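Local coordinates for protein digeranylgeranylglycerophospholipid reductase (Sulfolobus acidocaldarius, PDB 4OPC) that reduces the double bonds of the geranylgeranyl chains in archaeal membrane lipid precursors, using FAD as cofactor, at residues 8-13 / 33-38. Residues are numbered along the deposited sequence; the frame is centred on the assembly and turned at random.
With FDA (dihydroflavine-adenine dinucleotide), chain B.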
ATOM      1  N   ASP A   8      21.845 -15.568  -6.407  1.00 16.06           N
ATOM      2  CA  ASP A   8      22.206 -14.527  -5.463  1.00 17.23           C
ATOM      3  C   ASP A   8      20.967 -14.054  -4.718  1.00 15.64           C
ATOM      4  O   ASP A   8      20.981 -13.948  -3.484  1.00 15.34           O
ATOM      5  CB  ASP A   8      22.861 -13.357  -6.182  1.00 17.73           C
ATOM      6  CG  ASP A   8      24.209 -13.722  -6.739  1.00 19.47           C
ATOM      7  OD1 ASP A   8      24.968 -14.459  -6.057  1.00 21.90           O
ATOM      8  OD2 ASP A   8      24.521 -13.285  -7.867  1.00 21.89           O
ATOM      9  N   VAL A   9      19.901 -13.777  -5.470  1.00 13.57           N
ATOM     10  CA  VAL A   9      18.655 -13.248  -4.918  1.00 12.49           C
ATOM     11  C   VAL A   9      17.475 -14.012  -5.505  1.00 12.97           C
ATOM     12  O   VAL A   9      17.448 -14.288  -6.716  1.00 14.53           O
ATOM     13  CB  VAL A   9      18.489 -11.741  -5.268  1.00 14.46           C
ATOM     14  CG1 VAL A   9      17.193 -11.185  -4.703  1.00 15.89           C
ATOM     15  CG2 VAL A   9      19.681 -10.947  -4.755  1.00 17.58           C
ATOM     16  N   LEU A  10      16.505 -14.355  -4.657  1.00 11.79           N
ATOM     17  CA  LEU A  10      15.227 -14.905  -5.095  1.00 12.16           C
ATOM     18  C   LEU A  10      14.114 -13.937  -4.717  1.00 10.69           C
ATOM     19  O   LEU A  10      13.958 -13.606  -3.535  1.00 12.99           O
ATOM     20  CB  LEU A  10      14.975 -16.259  -4.438  1.00 13.50           C
ATOM     21  CG  LEU A  10      13.566 -16.838  -4.590  1.00 12.17           C
ATOM     22  CD1 LEU A  10      13.251 -17.164  -6.050  1.00 14.25           C
ATOM     23  CD2 LEU A  10      13.427 -18.071  -3.725  1.00 14.93           C
ATOM     24  N   ILE A  11      13.345 -13.489  -5.708  1.00 10.58           N
ATOM     25  CA  ILE A  11      12.221 -12.577  -5.464  1.00 11.02           C
ATOM     26  C   ILE A  11      10.954 -13.382  -5.616  1.00 12.71           C
ATOM     27  O   ILE A  11      10.741 -14.028  -6.650  1.00 12.08           O
ATOM     28  CB  ILE A  11      12.220 -11.387  -6.445  1.00 12.81           C
ATOM     29  CG1 ILE A  11      13.550 -10.636  -6.361  1.00 13.62           C
ATOM     30  CG2 ILE A  11      11.034 -10.448  -6.157  1.00 12.36           C
ATOM     31  CD1 ILE A  11      13.795  -9.668  -7.528  1.00 14.64           C
ATOM     32  N   ILE A  12      10.134 -13.376  -4.570  1.00 11.02           N
ATOM     33  CA  ILE A  12       8.903 -14.156  -4.565  1.00 12.13           C
ATOM     34  C   ILE A  12       7.729 -13.210  -4.707  1.00 11.27           C
ATOM     35  O   ILE A  12       7.372 -12.491  -3.762  1.00 11.94           O
ATOM     36  CB  ILE A  12       8.754 -14.990  -3.294  1.00 11.41           C
ATOM     37  CG1 ILE A  12      10.003 -15.847  -3.052  1.00 12.59           C
ATOM     38  CG2 ILE A  12       7.511 -15.858  -3.382  1.00 11.35           C
ATOM     39  CD1 ILE A  12       9.956 -16.611  -1.742  1.00 14.71           C
ATOM     40  N   GLY A  13       7.162 -13.197  -5.909  1.00 10.88           N
ATOM     41  CA  GLY A  13       6.066 -12.312  -6.266  1.00 11.71           C
ATOM     42  C   GLY A  13       6.524 -11.261  -7.252  1.00 11.84           C
ATOM     43  O   GLY A  13       7.598 -10.668  -7.103  1.00 13.04           O
ATOM     44  N   LEU A  33      16.535 -14.587  -9.592  1.00 14.48           N
ATOM     45  CA  LEU A  33      15.342 -15.287 -10.044  1.00 13.68           C
ATOM     46  C   LEU A  33      14.118 -14.646  -9.419  1.00 13.26           C
ATOM     47  O   LEU A  33      14.074 -14.447  -8.203  1.00 13.18           O
ATOM     48  CB  LEU A  33      15.392 -16.757  -9.622  1.00 15.17           C
ATOM     49  CG  LEU A  33      14.150 -17.593  -9.954  1.00 15.84           C
ATOM     50  CD1 LEU A  33      13.902 -17.653 -11.459  1.00 18.30           C
ATOM     51  CD2 LEU A  33      14.270 -18.994  -9.372  1.00 16.11           C
ATOM     52  N   LEU A  34      13.128 -14.331 -10.245  1.00 12.35           N
ATOM     53  CA  LEU A  34      11.823 -13.935  -9.718  1.00 12.15           C
ATOM     54  C   LEU A  34      10.802 -14.984 -10.114  1.00 10.63           C
ATOM     55  O   LEU A  34      10.796 -15.462 -11.249  1.00 13.18           O
ATOM     56  CB  LEU A  34      11.414 -12.553 -10.242  1.00 13.71           C
ATOM     57  CG  LEU A  34      10.083 -11.952  -9.783  1.00 11.72           C
ATOM     58  CD1 LEU A  34      10.189 -10.433  -9.767  1.00 13.16           C
ATOM     59  CD2 LEU A  34       8.920 -12.370 -10.675  1.00 15.04           C
ATOM     60  N   VAL A  35       9.933 -15.337  -9.173  1.00 11.32           N
ATOM     61  CA  VAL A  35       8.857 -16.277  -9.446  1.00 13.35           C
ATOM     62  C   VAL A  35       7.508 -15.639  -9.137  1.00 10.66           C
ATOM     63  O   VAL A  35       7.401 -14.767  -8.263  1.00 11.78           O
ATOM     64  CB  VAL A  35       9.002 -17.584  -8.626  1.00 12.56           C
ATOM     65  CG1 VAL A  35      10.328 -18.285  -8.967  1.00 14.76           C
ATOM     66  CG2 VAL A  35       8.891 -17.326  -7.124  1.00 13.98           C
ATOM     67  N   ASP A  36       6.480 -16.056  -9.854  1.00 12.58           N
ATOM     68  CA  ASP A  36       5.122 -15.672  -9.515  1.00 12.36           C
ATOM     69  C   ASP A  36       4.193 -16.835  -9.819  1.00 12.94           C
ATOM     70  O   ASP A  36       4.336 -17.503 -10.850  1.00 13.50           O
ATOM     71  CB  ASP A  36       4.687 -14.423 -10.287  1.00 13.48           C
ATOM     72  CG  ASP A  36       3.481 -13.754  -9.662  1.00 12.43           C
ATOM     73  OD1 ASP A  36       2.371 -14.312  -9.763  1.00 14.06           O
ATOM     74  OD2 ASP A  36       3.650 -12.671  -9.053  1.00 12.88           O
ATOM     75  N   SER A  37       3.234 -17.077  -8.928  1.00 13.56           N
ATOM     76  CA  SER A  37       2.258 -18.149  -9.104  1.00 13.70           C
ATOM     77  C   SER A  37       1.371 -17.968 -10.334  1.00 15.21           C
ATOM     78  O   SER A  37       0.837 -18.940 -10.853  1.00 16.89           O
ATOM     79  CB  SER A  37       1.357 -18.244  -7.876  1.00 16.61           C
ATOM     80  OG  SER A  37       2.111 -18.549  -6.715  1.00 18.45           O
ATOM     81  N   LYS A  38       1.198 -16.732 -10.786  1.00 14.40           N
ATOM     82  CA  LYS A  38       0.320 -16.452 -11.923  1.00 13.90           C
ATOM     83  C   LYS A  38       1.007 -16.734 -13.249  1.00 14.58           C
ATOM     84  O   LYS A  38       2.223 -16.628 -13.353  1.00 15.59           O
ATOM     85  CB  LYS A  38      -0.105 -14.987 -11.902  1.00 14.39           C
ATOM     86  CG  LYS A  38      -1.055 -14.640 -10.769  1.00 14.81           C
ATOM     87  CD  LYS A  38      -1.326 -13.141 -10.705  1.00 15.04           C
ATOM     88  CE  LYS A  38      -2.281 -12.825  -9.563  1.00 16.10           C
ATOM     89  NZ  LYS A  38      -2.658 -11.388  -9.556  1.00 16.20           N
TER
HETATM   90  PA  FDA B 501       0.457  -7.915  -5.306  1.00 11.70           P
HETATM   91  O1A FDA B 501      -0.621  -8.605  -4.565  1.00 12.00           O
HETATM   92  O2A FDA B 501       0.048  -6.988  -6.445  1.00 12.71           O
HETATM   93  O5B FDA B 501       1.445  -8.997  -5.906  1.00 11.03           O
HETATM   94  C5B FDA B 501       1.815 -10.159  -5.137  1.00 11.04           C
HETATM   95  C4B FDA B 501       2.234 -11.227  -6.112  1.00 11.70           C
HETATM   96  O4B FDA B 501       2.798 -12.340  -5.389  1.00 11.74           O
HETATM   97  C3B FDA B 501       1.105 -11.794  -6.979  1.00 12.68           C
HETATM   98  O3B FDA B 501       1.377 -11.599  -8.366  1.00 12.98           O
HETATM   99  C2B FDA B 501       1.011 -13.269  -6.545  1.00 12.65           C
HETATM  100  O2B FDA B 501       0.664 -14.133  -7.615  1.00 13.64           O
HETATM  101  C1B FDA B 501       2.422 -13.536  -6.044  1.00 11.82           C
HETATM  102  N9A FDA B 501       2.588 -14.601  -5.062  1.00 11.73           N
HETATM  103  C8A FDA B 501       2.003 -14.687  -3.823  1.00 11.96           C
HETATM  104  N7A FDA B 501       2.402 -15.719  -3.115  1.00 11.86           N
HETATM  105  C5A FDA B 501       3.321 -16.347  -3.943  1.00 11.31           C
HETATM  106  C6A FDA B 501       4.144 -17.475  -3.758  1.00 11.73           C
HETATM  107  N6A FDA B 501       4.212 -18.167  -2.619  1.00 13.27           N
HETATM  108  N1A FDA B 501       4.985 -17.803  -4.759  1.00 11.89           N
HETATM  109  C2A FDA B 501       4.953 -17.089  -5.889  1.00 12.57           C
HETATM  110  N3A FDA B 501       4.252 -15.986  -6.163  1.00 12.19           N
HETATM  111  C4A FDA B 501       3.471 -15.651  -5.129  1.00 11.53           C
HETATM  112  N1  FDA B 501      -2.978   1.284  -4.695  1.00 10.95           N
HETATM  113  C2  FDA B 501      -2.678   2.382  -5.461  1.00 11.33           C
HETATM  114  O2  FDA B 501      -1.544   2.848  -5.495  1.00 11.95           O
HETATM  115  N3  FDA B 501      -3.693   2.916  -6.211  1.00 11.51           N
HETATM  116  C4  FDA B 501      -5.021   2.544  -6.203  1.00 11.85           C
HETATM  117  O4  FDA B 501      -5.794   3.024  -7.029  1.00 12.91           O
HETATM  118  C4X FDA B 501      -5.288   1.451  -5.350  1.00 11.30           C
HETATM  119  N5  FDA B 501      -6.561   0.965  -5.282  1.00 11.23           N
HETATM  120  C5X FDA B 501      -6.800  -0.281  -4.740  1.00 10.87           C
HETATM  121  C6  FDA B 501      -8.029  -0.902  -4.912  1.00 11.82           C
HETATM  122  C7  FDA B 501      -8.265  -2.189  -4.456  1.00 11.46           C
HETATM  123  C7M FDA B 501      -9.572  -2.862  -4.785  1.00 12.64           C
HETATM  124  C8  FDA B 501      -7.254  -2.868  -3.759  1.00 11.22           C
HETATM  125  C8M FDA B 501      -7.457  -4.297  -3.311  1.00 13.20           C
HETATM  126  C9  FDA B 501      -6.022  -2.241  -3.564  1.00 10.98           C
HETATM  127  C9A FDA B 501      -5.776  -0.968  -4.064  1.00 10.94           C
HETATM  128  N10 FDA B 501      -4.528  -0.320  -3.922  1.00 10.59           N
HETATM  129  C10 FDA B 501      -4.265   0.813  -4.661  1.00 11.36           C
HETATM  130  C1' FDA B 501      -3.380  -0.989  -3.259  1.00 10.80           C
HETATM  131  C2' FDA B 501      -2.446  -1.628  -4.303  1.00 11.01           C
HETATM  132  O2' FDA B 501      -3.202  -2.345  -5.284  1.00 11.03           O
HETATM  133  C3' FDA B 501      -1.478  -2.603  -3.628  1.00 11.05           C
HETATM  134  O3' FDA B 501      -0.916  -1.956  -2.494  1.00 10.86           O
HETATM  135  C4' FDA B 501      -0.301  -3.066  -4.497  1.00 11.09           C
HETATM  136  O4' FDA B 501      -0.736  -3.500  -5.784  1.00 11.32           O
HETATM  137  C5' FDA B 501       0.484  -4.163  -3.816  1.00 10.85           C
HETATM  138  O5' FDA B 501       1.517  -4.649  -4.698  1.00 10.69           O
HETATM  139  P   FDA B 501       2.373  -5.922  -4.281  1.00 10.86           P
HETATM  140  O1P FDA B 501       3.342  -6.148  -5.368  1.00 10.79           O
HETATM  141  O2P FDA B 501       2.908  -5.796  -2.862  1.00 10.79           O
HETATM  142  O3P FDA B 501       1.315  -7.120  -4.199  1.00 10.86           O
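Asp36 OD2 accepts hydrogen bonds from ribose O3B of the dihydro-FAD (2.6 Å) and from Gly14 N. It also lies 3.7 Å from Gly13 C, in van der Waals contact. Asp36 OD1 accepts from ribose O2B at 2.7 Å. It also accepts a hydrogen bond from Lys38 N through its anti lone pair, which closes an Asx turn. CG stands anti to the backbone N (chi1 -162°), and this places the carboxylate beside Gly13 and the ribose. Four hydrogen bonds, two to each oxygen, hold the carboxylate's rotation. An alanine here would probably leave both ribose hydroxyls and the amides of Gly14 and Lys38 without this acceptor, and the adenosine end less firmly held. Gly13 CA lies 3.4 Å from the ribose O4B, where a side chain would clash. Ile12 CG2 touches the adenine at N1A, 3.5 Å away.

Behind this site, strands 9-12 and 33-35 run parallel, with their axes at 16°. Ile11 N donates to Leu33 O (2.8 Å), and Ile11 O accepts from Val35 N. Val9 O accepts from Leu33 N, and Gly13 N donates to Val35 O. On one face Ile11 CG2 meets Leu34 CD1 at 3.7 Å, the side chains crossing at a slant. The same CD1 also packs against Gly13 O, which is buried without a hydrogen-bond partner. On the other face Leu10 CD1 lies alongside Leu33 CD2 at 3.9 Å.

The strands and helix 16-25 form the beta-alpha-beta unit of a Rossmann-type FAD-binding fold. The acid that follows Val35 holds the adenosine ribose, as in related flavoproteins. Strand 132-140 packs on Leu10, Leu33 and Val35, helix 302-322 touches Val9, and strand 153-156 pairs with the other edge of strand 9-12.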